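Local coordinates for protein putative monooxygenase (Fusobacterium nucleatum subsp. nucleatum, PDB 3MCS) that probably acts as a monooxygenase, as a member of the antibiotic biosynthesis monooxygenase family, with two copies of that module in one chain, at residues F13-D18 / D52-Y57; I107-N112 / L202-I207; P6-Y11 / V59-D64. One frame throughout, in Å; residues are numbered along the deposited sequence.

Interaction 1. Residues F13-D18 / D52-Y57; sequences FEVKKD and DKTTSY
Strand 13-15 meets strand 55-57 in a strongly twisted antiparallel pairing, their N-to-C directions 131° apart. Two backbone bonds tie Phe13 to Ser56. Ser56 N donates its N-H to Phe13 O at 2.6 Å, nearly along the C=O axis, and Phe13 N reaches Ser56 O on a lone pair. One step further out, Val15 N points almost dead straight (178°) at Thr54 O, 2.9 Å away, so the pairing carries on past the last bridged pair, Glu14 with Thr55.

Glu14 repays following outward. Its CB leaves on the Thr55 face of the sheet, and CG stands anti to the backbone N (chi1 -178°), lying 3.9 Å from Thr54 O. The extended chain then crosses Lys53 obliquely: CD comes up to Lys53 CB, and at the tip OE2 rests 3.8 Å from Lys53 CD. This is contact with the aliphatic part of the lysine. The Lys53 chain bends at its outer two torsions, leaving NZ 5.9 Å from Glu14 OE1, so the opposite charges can attract only weakly, at long range, and form no salt bridge.

On the other face, Phe13 takes the crowded first torsion, with CG between N and the carbonyl carbon. The ring thereby lies over its neighbour, and Ser56 CB makes a CH-pi contact 3.7 Å from the ring centroid, while Ser56 OG approaches CE2. Val15 CG2 meets Thr54 CG2 at 3.9 Å. Tyr23 of helix 20-37 touches both Val15 and Ser56, and Ala88 and Leu92 pack against Phe13. A twisted antiparallel strand pair with a helix packed on one face is consistent with the ferredoxin-like alpha/beta module of the dimeric alpha-beta barrel superfamily, to which this sequence family belongs.

Interaction 2. Residues I107-N112 / L202-I207; sequences IEQNDN and LQVLKI
The irregular loop 107-112 comes up to strand 202-207 at one point, Gln109 facing Ile207, just where that strand carries a classic beta bulge, Leu205 and Lys206 both facing Ala46 of strand 41-49. Gln109 does the work of a missing strand neighbour with its side-chain amide. Its OE1 accepts Ile207 N at 2.9 Å, the donor standing above the carbonyl plane, and its NE2 donates an N-H to Leu205 O at 3.2 Å, from above that carbonyl plane, so one amide spans Lys206, gripping Leu205 O before it and Ile207 N after it. Lys206 curls its bent side chain over the same OE1 with a weak bond from NZ, whose stronger partner is Glu208, a salt bridge. NE2 also brushes Val204 CG1.

Next to the amide a water ties the backbones together: it donates to Ile107 O and to Ile207 O (2.9 Å) and accepts from Gln109 N. Behind these polar links, Ile107 CD1 packs on Ile207 CG2 at 3.9 Å, and Phe45 touches both isoleucines. The loop docks on the strand linking 41-49 and 114-122, one from each half of the chain, consistent with two ferredoxin-like modules fused as in a dimeric alpha-beta barrel.

Interaction 3. Residues P6-Y11 / V59-D64; sequences PILNVY and VEIYND
Leu8 is the knob here. With CG anti to the backbone N (chi1 177°) and a turn at the next torsion, it drops CD1 into the notch between Val59 CG1, at 3.7 Å, and Ile61 CB, at 4.0 Å. Beside it Val10 and Val59 lie flank to flank and point the same way, their CG2 methyls touching at 4.1 Å, so one face is a close-set row of branched aliphatic groups. Tyr151 of strand 147-155 closes over Leu8 and Ile61, and Phe45 packs on Val59.

The backbones beneath run close to antiparallel (168°). Ile7 and Tyr62 exchange two bonds, and so do Asn9 and Glu60, where Glu60 N sits 2.9 Å from Asn9 O. The pairing fits the two middle strands of a ferredoxin-like module, with 91-104 and 41-49 outside them, and Tyr151 comes from the second half of the chain, as expected of a two-module barrel.

On the opposite face the shapes are larger. Glu60 crosses the Tyr11 side chain at about a right angle, its carboxylate tilted 57° from the ring plane, and OE1 comes 3.3 Å from Tyr11 CE2. That carboxylate is buried: OE1 takes the Tyr62 hydroxyl, less surely placed, and OE2 the hydroxyl of Tyr30. Past Tyr62 the chain bends so that Asp64 C touches Ile7 CG1 at 3.6 Å, while Asp64 OD1 caps Ala67 N at the start of helix 65-73.

In the fold
Interactions 1 and 3 are two lengths of one strand pair, 7-15 with 55-62, joined where Tyr57 CB touches the backbone of Tyr11. Interaction 3 lies nearer the chain centre (about 9 Å between centres) and joins four backbone bonds to aliphatic packing on one face and tyrosines around a buried carboxylate on the other; interaction 1, about 17 Å out, mixes a buried aromatic with solvent-side polar chains. Interaction 2, about 13 Å out, uses a loop and strand 194-209 and replaces regular strand pairing with a side-chain amide and a water. Its strand still belongs to the same sheet: Leu202 packs on Tyr57, while about 6 Å separates its nearest atoms from interaction 3.

Interaction 1. Residues F13-D18 / D52-Y57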
ATOM      1  N   PHE A  13       8.309   3.993  -8.768  1.00 41.54           N
ATOM      2  CA  PHE A  13       9.248   4.491  -9.775  1.00 42.43           C
ATOM      3  C   PHE A  13       8.765   4.170 -11.166  1.00 43.49           C
ATOM      4  O   PHE A  13       7.991   3.223 -11.363  1.00 45.67           O
ATOM      5  CB  PHE A  13      10.663   3.942  -9.588  1.00 41.88           C
ATOM      6  CG  PHE A  13      10.789   2.460  -9.774  1.00 41.08           C
ATOM      7  CD1 PHE A  13      11.039   1.926 -11.014  1.00 42.05           C
ATOM      8  CD2 PHE A  13      10.719   1.605  -8.692  1.00 42.81           C
ATOM      9  CE1 PHE A  13      11.176   0.556 -11.181  1.00 42.93           C
ATOM     10  CE2 PHE A  13      10.862   0.243  -8.856  1.00 41.84           C
ATOM     11  CZ  PHE A  13      11.085  -0.276 -10.100  1.00 42.53           C
ATOM     12  N   GLU A  14       9.243   4.956 -12.125  1.00 42.36           N
ATOM     13  CA  GLU A  14       8.863   4.801 -13.518  1.00 43.06           C
ATOM     14  C   GLU A  14       9.710   3.707 -14.166  1.00 44.02           C
ATOM     15  O   GLU A  14      10.938   3.696 -14.016  1.00 44.58           O
ATOM     16  CB  GLU A  14       9.045   6.124 -14.239  1.00 42.35           C
ATOM     17  CG  GLU A  14       8.630   6.096 -15.670  1.00 43.99           C
ATOM     18  CD  GLU A  14       8.714   7.432 -16.312  1.00 45.80           C
ATOM     19  OE1 GLU A  14       8.787   8.435 -15.564  1.00 53.20           O
ATOM     20  OE2 GLU A  14       8.697   7.473 -17.556  1.00 41.74           O
ATOM     21  N   VAL A  15       9.065   2.796 -14.896  1.00 43.51           N
ATOM     22  CA  VAL A  15       9.773   1.684 -15.539  1.00 43.26           C
ATOM     23  C   VAL A  15      10.209   2.067 -16.953  1.00 42.13           C
ATOM     24  O   VAL A  15       9.447   2.656 -17.705  1.00 40.34           O
ATOM     25  CB  VAL A  15       8.895   0.390 -15.573  1.00 43.55           C
ATOM     26  CG1 VAL A  15       9.664  -0.785 -16.120  1.00 42.54           C
ATOM     27  CG2 VAL A  15       8.384   0.038 -14.187  1.00 42.53           C
ATOM     28  N   LYS A  16      11.444   1.737 -17.308  1.00 43.25           N
ATOM     29  CA  LYS A  16      11.932   2.007 -18.650  1.00 44.26           C
ATOM     30  C   LYS A  16      11.030   1.374 -19.724  1.00 45.32           C
ATOM     31  O   LYS A  16      10.436   0.298 -19.522  1.00 44.03           O
ATOM     32  CB  LYS A  16      13.364   1.494 -18.843  1.00 44.99           C
ATOM     33  CG  LYS A  16      14.434   2.304 -18.144  1.00 46.57           C
ATOM     34  CD  LYS A  16      15.839   1.950 -18.641  1.00 45.14           C
ATOM     35  CE  LYS A  16      16.897   2.772 -17.915  1.00 46.36           C
ATOM     36  NZ  LYS A  16      18.281   2.491 -18.405  1.00 50.47           N
ATOM     37  N   LYS A  17      10.968   2.041 -20.876  1.00 45.26           N
ATOM     38  CA  LYS A  17      10.132   1.596 -21.986  1.00 46.79           C
ATOM     39  C   LYS A  17      10.207   0.087 -22.290  1.00 46.56           C
ATOM     40  O   LYS A  17       9.207  -0.638 -22.157  1.00 48.23           O
ATOM     41  CB  LYS A  17      10.485   2.383 -23.267  1.00 47.93           C
ATOM     42  N   ASP A  18      11.385  -0.382 -22.671  1.00 44.57           N
ATOM     43  CA  ASP A  18      11.525  -1.762 -23.127  1.00 45.68           C
ATOM     44  C   ASP A  18      12.033  -2.744 -22.064  1.00 45.41           C
ATOM     45  O   ASP A  18      12.658  -3.755 -22.408  1.00 45.53           O
ATOM     46  CB  ASP A  18      12.399  -1.809 -24.416  1.00 46.34           C
ATOM     47  CG  ASP A  18      13.722  -1.021 -24.294  1.00 51.45           C
ATOM     48  OD1 ASP A  18      13.976  -0.414 -23.220  1.00 55.86           O
ATOM     49  OD2 ASP A  18      14.500  -1.004 -25.289  1.00 55.36           O
ATOM     50  N   ASP A  52      -0.477   6.233 -18.911  1.00 45.50           N
ATOM     51  CA  ASP A  52       0.566   7.189 -19.344  1.00 46.58           C
ATOM     52  C   ASP A  52       1.972   6.583 -19.473  1.00 45.59           C
ATOM     53  O   ASP A  52       2.496   6.402 -20.577  1.00 45.32           O
ATOM     54  CB  ASP A  52       0.631   8.417 -18.407  1.00 46.92           C
ATOM     55  CG  ASP A  52      -0.686   9.147 -18.310  1.00 52.42           C
ATOM     56  OD1 ASP A  52      -1.554   8.944 -19.193  1.00 64.69           O
ATOM     57  OD2 ASP A  52      -0.851   9.930 -17.350  1.00 60.35           O
ATOM     58  N   LYS A  53       2.577   6.304 -18.327  1.00 45.19           N
ATOM     59  CA  LYS A  53       3.925   5.773 -18.246  1.00 46.34           C
ATOM     60  C   LYS A  53       3.883   4.731 -17.157  1.00 46.63           C
ATOM     61  O   LYS A  53       3.423   5.025 -16.056  1.00 48.04           O
ATOM     62  CB  LYS A  53       4.901   6.899 -17.860  1.00 46.46           C
ATOM     63  CG  LYS A  53       4.864   8.161 -18.817  1.00 58.16           C
ATOM     64  CD  LYS A  53       5.567   9.452 -18.260  1.00 65.26           C
ATOM     65  CE  LYS A  53       4.892  10.074 -16.973  1.00 67.68           C
ATOM     66  NZ  LYS A  53       3.485  10.616 -17.130  1.00 62.83           N
ATOM     67  N   THR A  54       4.343   3.519 -17.445  1.00 45.75           N
ATOM     68  CA  THR A  54       4.309   2.435 -16.477  1.00 44.78           C
ATOM     69  C   THR A  54       5.033   2.796 -15.176  1.00 44.39           C
ATOM     70  O   THR A  54       6.223   3.087 -15.201  1.00 44.85           O
ATOM     71  CB  THR A  54       4.949   1.171 -17.073  1.00 45.69           C
ATOM     72  OG1 THR A  54       4.211   0.767 -18.232  1.00 43.26           O
ATOM     73  CG2 THR A  54       4.974   0.024 -16.038  1.00 45.34           C
ATOM     74  N   THR A  55       4.316   2.765 -14.054  1.00 42.89           N
ATOM     75  CA  THR A  55       4.891   3.060 -12.741  1.00 44.01           C
ATOM     76  C   THR A  55       4.846   1.849 -11.811  1.00 44.23           C
ATOM     77  O   THR A  55       3.811   1.213 -11.665  1.00 46.32           O
ATOM     78  CB  THR A  55       4.127   4.206 -12.027  1.00 44.62           C
ATOM     79  OG1 THR A  55       4.231   5.417 -12.779  1.00 46.82           O
ATOM     80  CG2 THR A  55       4.682   4.438 -10.624  1.00 40.54           C
ATOM     81  N   SER A  56       5.959   1.533 -11.177  1.00 43.07           N
ATOM     82  CA  SER A  56       5.998   0.454 -10.196  1.00 41.91           C
ATOM     83  C   SER A  56       5.593   0.942  -8.801  1.00 41.42           C
ATOM     84  O   SER A  56       6.004   2.009  -8.369  1.00 38.85           O
ATOM     85  CB  SER A  56       7.414  -0.097 -10.099  1.00 41.68           C
ATOM     86  OG  SER A  56       7.580  -0.941  -8.965  1.00 39.61           O
ATOM     87  N   TYR A  57       4.764   0.181  -8.097  1.00 42.93           N
ATOM     88  CA  TYR A  57       4.478   0.487  -6.682  1.00 42.92           C
ATOM     89  C   TYR A  57       4.777  -0.761  -5.913  1.00 41.86           C
ATOM     90  O   TYR A  57       4.429  -1.844  -6.347  1.00 41.47           O
ATOM     91  CB  TYR A  57       3.029   0.840  -6.402  1.00 42.74           C
ATOM     92  CG  TYR A  57       2.584   2.195  -6.846  1.00 40.79           C
ATOM     93  CD1 TYR A  57       2.064   2.391  -8.127  1.00 42.54           C
ATOM     94  CD2 TYR A  57       2.625   3.277  -5.977  1.00 40.73           C
ATOM     95  CE1 TYR A  57       1.634   3.645  -8.543  1.00 41.09           C
ATOM     96  CE2 TYR A  57       2.196   4.535  -6.384  1.00 44.12           C
ATOM     97  CZ  TYR A  57       1.703   4.710  -7.668  1.00 42.20           C
ATOM     98  OH  TYR A  57       1.275   5.942  -8.076  1.00 40.71           O
TER

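Interaction 2. Residues I107-N112 / L202-I207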
ATOM      1  N   ILE A 107      -3.237 -13.357   1.873  1.00 44.30           N
ATOM      2  CA  ILE A 107      -3.635 -13.277   0.461  1.00 43.98           C
ATOM      3  C   ILE A 107      -2.998 -14.326  -0.435  1.00 42.75           C
ATOM      4  O   ILE A 107      -1.780 -14.424  -0.490  1.00 40.40           O
ATOM      5  CB  ILE A 107      -3.269 -11.905  -0.155  1.00 45.20           C
ATOM      6  CG1 ILE A 107      -4.076 -10.778   0.512  1.00 43.79           C
ATOM      7  CG2 ILE A 107      -3.506 -11.947  -1.654  1.00 41.32           C
ATOM      8  CD1 ILE A 107      -3.514  -9.395   0.266  1.00 36.68           C
ATOM      9  N   GLU A 108      -3.847 -15.103  -1.111  1.00 43.36           N
ATOM     10  CA  GLU A 108      -3.437 -16.061  -2.133  1.00 44.28           C
ATOM     11  C   GLU A 108      -3.868 -15.408  -3.433  1.00 43.40           C
ATOM     12  O   GLU A 108      -5.003 -15.520  -3.843  1.00 42.24           O
ATOM     13  CB  GLU A 108      -4.105 -17.435  -1.955  1.00 45.60           C
ATOM     14  CG  GLU A 108      -3.659 -18.205  -0.709  1.00 49.03           C
ATOM     15  CD  GLU A 108      -2.164 -18.547  -0.699  1.00 52.38           C
ATOM     16  OE1 GLU A 108      -1.557 -18.737  -1.772  1.00 52.33           O
ATOM     17  OE2 GLU A 108      -1.601 -18.660   0.407  1.00 56.58           O
ATOM     18  N   GLN A 109      -2.948 -14.714  -4.084  1.00 44.69           N
ATOM     19  CA  GLN A 109      -3.305 -13.946  -5.277  1.00 45.55           C
ATOM     20  C   GLN A 109      -3.799 -14.853  -6.391  1.00 44.83           C
ATOM     21  O   GLN A 109      -3.354 -15.977  -6.519  1.00 44.48           O
ATOM     22  CB  GLN A 109      -2.137 -13.049  -5.759  1.00 45.36           C
ATOM     23  CG  GLN A 109      -1.271 -13.603  -6.857  1.00 45.67           C
ATOM     24  CD  GLN A 109      -0.033 -12.756  -7.112  1.00 47.61           C
ATOM     25  OE1 GLN A 109       0.863 -12.681  -6.259  1.00 48.31           O
ATOM     26  NE2 GLN A 109       0.052 -12.163  -8.308  1.00 40.56           N
ATOM     27  N   ASN A 110      -4.736 -14.340  -7.174  1.00 44.80           N
ATOM     28  CA  ASN A 110      -5.311 -15.043  -8.306  1.00 45.04           C
ATOM     29  C   ASN A 110      -5.578 -13.983  -9.358  1.00 45.44           C
ATOM     30  O   ASN A 110      -5.206 -12.830  -9.180  1.00 47.20           O
ATOM     31  CB  ASN A 110      -6.583 -15.768  -7.877  1.00 45.04           C
ATOM     32  CG  ASN A 110      -7.621 -14.830  -7.262  1.00 45.27           C
ATOM     33  OD1 ASN A 110      -7.987 -13.833  -7.848  1.00 41.99           O
ATOM     34  ND2 ASN A 110      -8.098 -15.165  -6.081  1.00 49.53           N
ATOM     35  N   ASP A 111      -6.245 -14.348 -10.441  1.00 46.92           N
ATOM     36  CA  ASP A 111      -6.524 -13.398 -11.512  1.00 47.15           C
ATOM     37  C   ASP A 111      -7.494 -12.281 -11.096  1.00 47.27           C
ATOM     38  O   ASP A 111      -7.467 -11.202 -11.666  1.00 48.72           O
ATOM     39  CB  ASP A 111      -7.074 -14.136 -12.735  1.00 49.14           C
ATOM     40  CG  ASP A 111      -6.053 -15.115 -13.375  1.00 52.33           C
ATOM     41  OD1 ASP A 111      -4.872 -14.747 -13.576  1.00 51.97           O
ATOM     42  OD2 ASP A 111      -6.455 -16.249 -13.719  1.00 53.87           O
ATOM     43  N   ASN A 112      -8.324 -12.531 -10.093  1.00 46.39           N
ATOM     44  CA  ASN A 112      -9.290 -11.542  -9.615  1.00 45.21           C
ATOM     45  C   ASN A 112      -8.839 -10.570  -8.516  1.00 44.51           C
ATOM     46  O   ASN A 112      -9.582  -9.637  -8.200  1.00 44.02           O
ATOM     47  CB  ASN A 112     -10.558 -12.263  -9.123  1.00 46.08           C
ATOM     48  CG  ASN A 112     -11.475 -12.699 -10.265  1.00 48.77           C
ATOM     49  OD1 ASN A 112     -11.053 -12.805 -11.416  1.00 53.43           O
ATOM     50  ND2 ASN A 112     -12.740 -12.942  -9.944  1.00 52.67           N
ATOM     51  N   LEU A 202      -4.780  -0.398  -9.307  1.00 45.90           N
ATOM     52  CA  LEU A 202      -3.502  -1.004  -9.666  1.00 46.16           C
ATOM     53  C   LEU A 202      -3.578  -2.463 -10.121  1.00 45.60           C
ATOM     54  O   LEU A 202      -4.363  -3.252  -9.616  1.00 47.61           O
ATOM     55  CB  LEU A 202      -2.543  -0.907  -8.474  1.00 47.01           C
ATOM     56  CG  LEU A 202      -2.088   0.477  -7.991  1.00 46.70           C
ATOM     57  CD1 LEU A 202      -1.272   0.334  -6.696  1.00 45.52           C
ATOM     58  CD2 LEU A 202      -1.278   1.208  -9.031  1.00 46.75           C
ATOM     59  N   GLN A 203      -2.711  -2.781 -11.065  1.00 44.37           N
ATOM     60  CA  GLN A 203      -2.564  -4.083 -11.659  1.00 44.58           C
ATOM     61  C   GLN A 203      -1.625  -4.897 -10.757  1.00 45.02           C
ATOM     62  O   GLN A 203      -0.446  -4.609 -10.644  1.00 45.16           O
ATOM     63  CB  GLN A 203      -1.989  -3.856 -13.073  1.00 45.97           C
ATOM     64  CG  GLN A 203      -1.764  -5.045 -14.002  1.00 45.80           C
ATOM     65  CD  GLN A 203      -1.160  -4.599 -15.356  1.00 47.18           C
ATOM     66  OE1 GLN A 203      -0.012  -4.898 -15.662  1.00 52.20           O
ATOM     67  NE2 GLN A 203      -1.925  -3.853 -16.136  1.00 49.43           N
ATOM     68  N   VAL A 204      -2.155  -5.901 -10.080  1.00 44.51           N
ATOM     69  CA  VAL A 204      -1.346  -6.730  -9.184  1.00 43.10           C
ATOM     70  C   VAL A 204      -0.202  -7.487  -9.891  1.00 42.49           C
ATOM     71  O   VAL A 204      -0.392  -8.055 -10.938  1.00 42.84           O
ATOM     72  CB  VAL A 204      -2.265  -7.722  -8.425  1.00 42.89           C
ATOM     73  CG1 VAL A 204      -1.471  -8.776  -7.746  1.00 45.46           C
ATOM     74  CG2 VAL A 204      -3.107  -6.975  -7.415  1.00 42.34           C
ATOM     75  N   LEU A 205       0.986  -7.500  -9.294  1.00 43.40           N
ATOM     76  CA  LEU A 205       2.157  -8.183  -9.867  1.00 42.35           C
ATOM     77  C   LEU A 205       2.545  -9.404  -9.020  1.00 41.48           C
ATOM     78  O   LEU A 205       2.557 -10.512  -9.513  1.00 42.26           O
ATOM     79  CB  LEU A 205       3.328  -7.215  -9.982  1.00 41.57           C
ATOM     80  CG  LEU A 205       4.394  -7.651 -10.985  1.00 42.77           C
ATOM     81  CD1 LEU A 205       5.349  -6.493 -11.186  1.00 43.48           C
ATOM     82  CD2 LEU A 205       5.129  -8.932 -10.572  1.00 43.49           C
ATOM     83  N   LYS A 206       2.879  -9.188  -7.753  1.00 42.37           N
ATOM     84  CA  LYS A 206       3.140 -10.286  -6.836  1.00 43.47           C
ATOM     85  C   LYS A 206       2.857  -9.824  -5.415  1.00 42.33           C
ATOM     86  O   LYS A 206       3.316  -8.759  -5.020  1.00 41.42           O
ATOM     87  CB  LYS A 206       4.578 -10.808  -6.956  1.00 44.82           C
ATOM     88  CG  LYS A 206       4.811 -12.189  -6.303  1.00 43.69           C
ATOM     89  CD  LYS A 206       4.091 -13.313  -7.074  1.00 45.88           C
ATOM     90  CE  LYS A 206       4.124 -14.695  -6.352  1.00 52.51           C
ATOM     91  NZ  LYS A 206       3.325 -14.770  -5.059  1.00 50.70           N
ATOM     92  N   ILE A 207       2.074 -10.613  -4.675  1.00 42.63           N
ATOM     93  CA  ILE A 207       1.744 -10.347  -3.279  1.00 42.18           C
ATOM     94  C   ILE A 207       2.026 -11.565  -2.402  1.00 42.08           C
ATOM     95  O   ILE A 207       1.609 -12.680  -2.717  1.00 40.81           O
ATOM     96  CB  ILE A 207       0.248 -10.023  -3.085  1.00 42.32           C
ATOM     97  CG1 ILE A 207      -0.136  -8.743  -3.798  1.00 41.50           C
ATOM     98  CG2 ILE A 207      -0.080  -9.904  -1.597  1.00 44.07           C
ATOM     99  CD1 ILE A 207      -1.573  -8.457  -3.698  1.00 38.85           C
TER
HETATM  100  O   HOH W   1      -0.262 -14.862  -2.760  1.00 43.26           O

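Interaction 3. Residues P6-Y11 / V59-D64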
ATOM      1  N   PRO A   6       4.955  -0.363  13.789  1.00 43.86           N
ATOM      2  CA  PRO A   6       5.133  -0.972  12.470  1.00 42.89           C
ATOM      3  C   PRO A   6       5.692  -0.002  11.417  1.00 41.26           C
ATOM      4  O   PRO A   6       5.347   1.168  11.398  1.00 39.95           O
ATOM      5  CB  PRO A   6       3.718  -1.422  12.095  1.00 42.53           C
ATOM      6  CG  PRO A   6       2.805  -0.565  12.905  1.00 42.19           C
ATOM      7  CD  PRO A   6       3.534  -0.256  14.166  1.00 43.05           C
ATOM      8  N   ILE A   7       6.567  -0.509  10.560  1.00 41.63           N
ATOM      9  CA  ILE A   7       7.151   0.292   9.494  1.00 42.46           C
ATOM     10  C   ILE A   7       6.446  -0.019   8.193  1.00 41.77           C
ATOM     11  O   ILE A   7       6.476  -1.137   7.749  1.00 41.86           O
ATOM     12  CB  ILE A   7       8.670   0.036   9.307  1.00 42.21           C
ATOM     13  CG1 ILE A   7       9.428   0.142  10.653  1.00 41.68           C
ATOM     14  CG2 ILE A   7       9.223   1.017   8.311  1.00 40.17           C
ATOM     15  CD1 ILE A   7       9.266   1.473  11.385  1.00 39.14           C
ATOM     16  N   LEU A   8       5.810   0.995   7.610  1.00 43.66           N
ATOM     17  CA  LEU A   8       5.090   0.919   6.341  1.00 43.74           C
ATOM     18  C   LEU A   8       5.678   1.941   5.368  1.00 44.87           C
ATOM     19  O   LEU A   8       5.553   3.178   5.590  1.00 45.37           O
ATOM     20  CB  LEU A   8       3.624   1.237   6.554  1.00 43.59           C
ATOM     21  CG  LEU A   8       2.729   1.265   5.309  1.00 42.84           C
ATOM     22  CD1 LEU A   8       2.821  -0.039   4.564  1.00 42.23           C
ATOM     23  CD2 LEU A   8       1.291   1.540   5.710  1.00 37.82           C
ATOM     24  N   ASN A   9       6.327   1.419   4.320  1.00 43.68           N
ATOM     25  CA  ASN A   9       6.960   2.217   3.283  1.00 44.40           C
ATOM     26  C   ASN A   9       6.357   1.852   1.923  1.00 44.43           C
ATOM     27  O   ASN A   9       6.153   0.678   1.628  1.00 44.46           O
ATOM     28  CB  ASN A   9       8.474   1.970   3.268  1.00 44.49           C
ATOM     29  CG  ASN A   9       9.171   2.461   4.531  1.00 48.47           C
ATOM     30  OD1 ASN A   9       8.671   3.354   5.245  1.00 46.23           O
ATOM     31  ND2 ASN A   9      10.356   1.896   4.803  1.00 47.59           N
ATOM     32  N   VAL A  10       6.056   2.862   1.115  1.00 43.93           N
ATOM     33  CA  VAL A  10       5.496   2.670  -0.209  1.00 42.79           C
ATOM     34  C   VAL A  10       6.477   3.258  -1.191  1.00 42.64           C
ATOM     35  O   VAL A  10       6.693   4.457  -1.193  1.00 42.64           O
ATOM     36  CB  VAL A  10       4.163   3.375  -0.357  1.00 43.26           C
ATOM     37  CG1 VAL A  10       3.681   3.268  -1.774  1.00 39.29           C
ATOM     38  CG2 VAL A  10       3.141   2.791   0.603  1.00 43.49           C
ATOM     39  N   TYR A  11       7.098   2.405  -1.995  1.00 43.56           N
ATOM     40  CA  TYR A  11       8.092   2.815  -2.983  1.00 42.74           C
ATOM     41  C   TYR A  11       7.493   2.856  -4.387  1.00 42.52           C
ATOM     42  O   TYR A  11       6.778   1.939  -4.770  1.00 41.75           O
ATOM     43  CB  TYR A  11       9.237   1.819  -2.994  1.00 40.58           C
ATOM     44  CG  TYR A  11       9.891   1.663  -1.662  1.00 43.85           C
ATOM     45  CD1 TYR A  11      10.883   2.538  -1.255  1.00 46.37           C
ATOM     46  CD2 TYR A  11       9.536   0.621  -0.802  1.00 46.83           C
ATOM     47  CE1 TYR A  11      11.493   2.401  -0.015  1.00 48.17           C
ATOM     48  CE2 TYR A  11      10.148   0.477   0.432  1.00 44.14           C
ATOM     49  CZ  TYR A  11      11.117   1.373   0.816  1.00 45.57           C
ATOM     50  OH  TYR A  11      11.720   1.255   2.036  1.00 51.53           O
ATOM     51  N   VAL A  59       4.447  -1.839  -1.859  1.00 42.81           N
ATOM     52  CA  VAL A  59       4.087  -1.547  -0.486  1.00 43.21           C
ATOM     53  C   VAL A  59       4.823  -2.581   0.356  1.00 43.59           C
ATOM     54  O   VAL A  59       4.677  -3.759   0.122  1.00 45.31           O
ATOM     55  CB  VAL A  59       2.576  -1.656  -0.283  1.00 43.25           C
ATOM     56  CG1 VAL A  59       2.186  -1.377   1.171  1.00 41.72           C
ATOM     57  CG2 VAL A  59       1.875  -0.706  -1.229  1.00 39.36           C
ATOM     58  N   GLU A  60       5.635  -2.125   1.303  1.00 44.07           N
ATOM     59  CA  GLU A  60       6.446  -2.989   2.144  1.00 42.29           C
ATOM     60  C   GLU A  60       6.117  -2.680   3.602  1.00 41.16           C
ATOM     61  O   GLU A  60       6.110  -1.520   3.990  1.00 41.07           O
ATOM     62  CB  GLU A  60       7.940  -2.758   1.881  1.00 41.51           C
ATOM     63  CG  GLU A  60       8.439  -3.080   0.452  1.00 41.84           C
ATOM     64  CD  GLU A  60      10.005  -2.956   0.267  1.00 41.24           C
ATOM     65  OE1 GLU A  60      10.778  -2.665   1.195  1.00 38.60           O
ATOM     66  OE2 GLU A  60      10.493  -3.163  -0.839  1.00 42.55           O
ATOM     67  N   ILE A  61       5.846  -3.720   4.403  1.00 41.36           N
ATOM     68  CA  ILE A  61       5.487  -3.541   5.817  1.00 40.74           C
ATOM     69  C   ILE A  61       6.237  -4.498   6.710  1.00 40.26           C
ATOM     70  O   ILE A  61       6.282  -5.708   6.465  1.00 39.70           O
ATOM     71  CB  ILE A  61       3.953  -3.623   6.045  1.00 40.97           C
ATOM     72  CG1 ILE A  61       3.603  -3.220   7.489  1.00 41.82           C
ATOM     73  CG2 ILE A  61       3.420  -4.990   5.650  1.00 36.75           C
ATOM     74  CD1 ILE A  61       2.095  -3.028   7.712  1.00 40.50           C
ATOM     75  N   TYR A  62       6.842  -3.930   7.748  1.00 41.87           N
ATOM     76  CA  TYR A  62       7.688  -4.676   8.681  1.00 42.01           C
ATOM     77  C   TYR A  62       7.252  -4.475  10.123  1.00 41.92           C
ATOM     78  O   TYR A  62       6.582  -3.512  10.476  1.00 39.38           O
ATOM     79  CB  TYR A  62       9.147  -4.261   8.513  1.00 42.43           C
ATOM     80  CG  TYR A  62       9.631  -4.392   7.100  1.00 43.56           C
ATOM     81  CD1 TYR A  62       9.430  -3.383   6.188  1.00 44.11           C
ATOM     82  CD2 TYR A  62      10.274  -5.533   6.673  1.00 47.95           C
ATOM     83  CE1 TYR A  62       9.869  -3.505   4.880  1.00 50.64           C
ATOM     84  CE2 TYR A  62      10.728  -5.663   5.367  1.00 49.45           C
ATOM     85  CZ  TYR A  62      10.521  -4.641   4.477  1.00 45.72           C
ATOM     86  OH  TYR A  62      10.948  -4.724   3.174  1.00 35.15           O
ATOM     87  N   ASN A  63       7.696  -5.386  10.967  1.00 43.58           N
ATOM     88  CA  ASN A  63       7.245  -5.389  12.327  1.00 44.43           C
ATOM     89  C   ASN A  63       7.865  -4.250  13.127  1.00 43.48           C
ATOM     90  O   ASN A  63       7.213  -3.719  14.020  1.00 44.25           O
ATOM     91  CB  ASN A  63       7.540  -6.757  12.948  1.00 46.07           C
ATOM     92  CG  ASN A  63       6.417  -7.247  13.851  1.00 51.70           C
ATOM     93  OD1 ASN A  63       5.843  -6.487  14.636  1.00 58.60           O
ATOM     94  ND2 ASN A  63       6.102  -8.532  13.744  1.00 54.55           N
ATOM     95  N   ASP A  64       9.110  -3.886  12.807  1.00 42.74           N
ATOM     96  CA  ASP A  64       9.830  -2.782  13.486  1.00 43.62           C
ATOM     97  C   ASP A  64      11.037  -2.300  12.672  1.00 43.31           C
ATOM     98  O   ASP A  64      11.389  -2.936  11.675  1.00 44.19           O
ATOM     99  CB  ASP A  64      10.264  -3.165  14.901  1.00 43.52           C
ATOM    100  CG  ASP A  64      11.276  -4.298  14.943  1.00 44.68           C
ATOM    101  OD1 ASP A  64      12.046  -4.522  13.986  1.00 53.08           O
ATOM    102  OD2 ASP A  64      11.327  -4.959  15.988  1.00 51.30           O
TER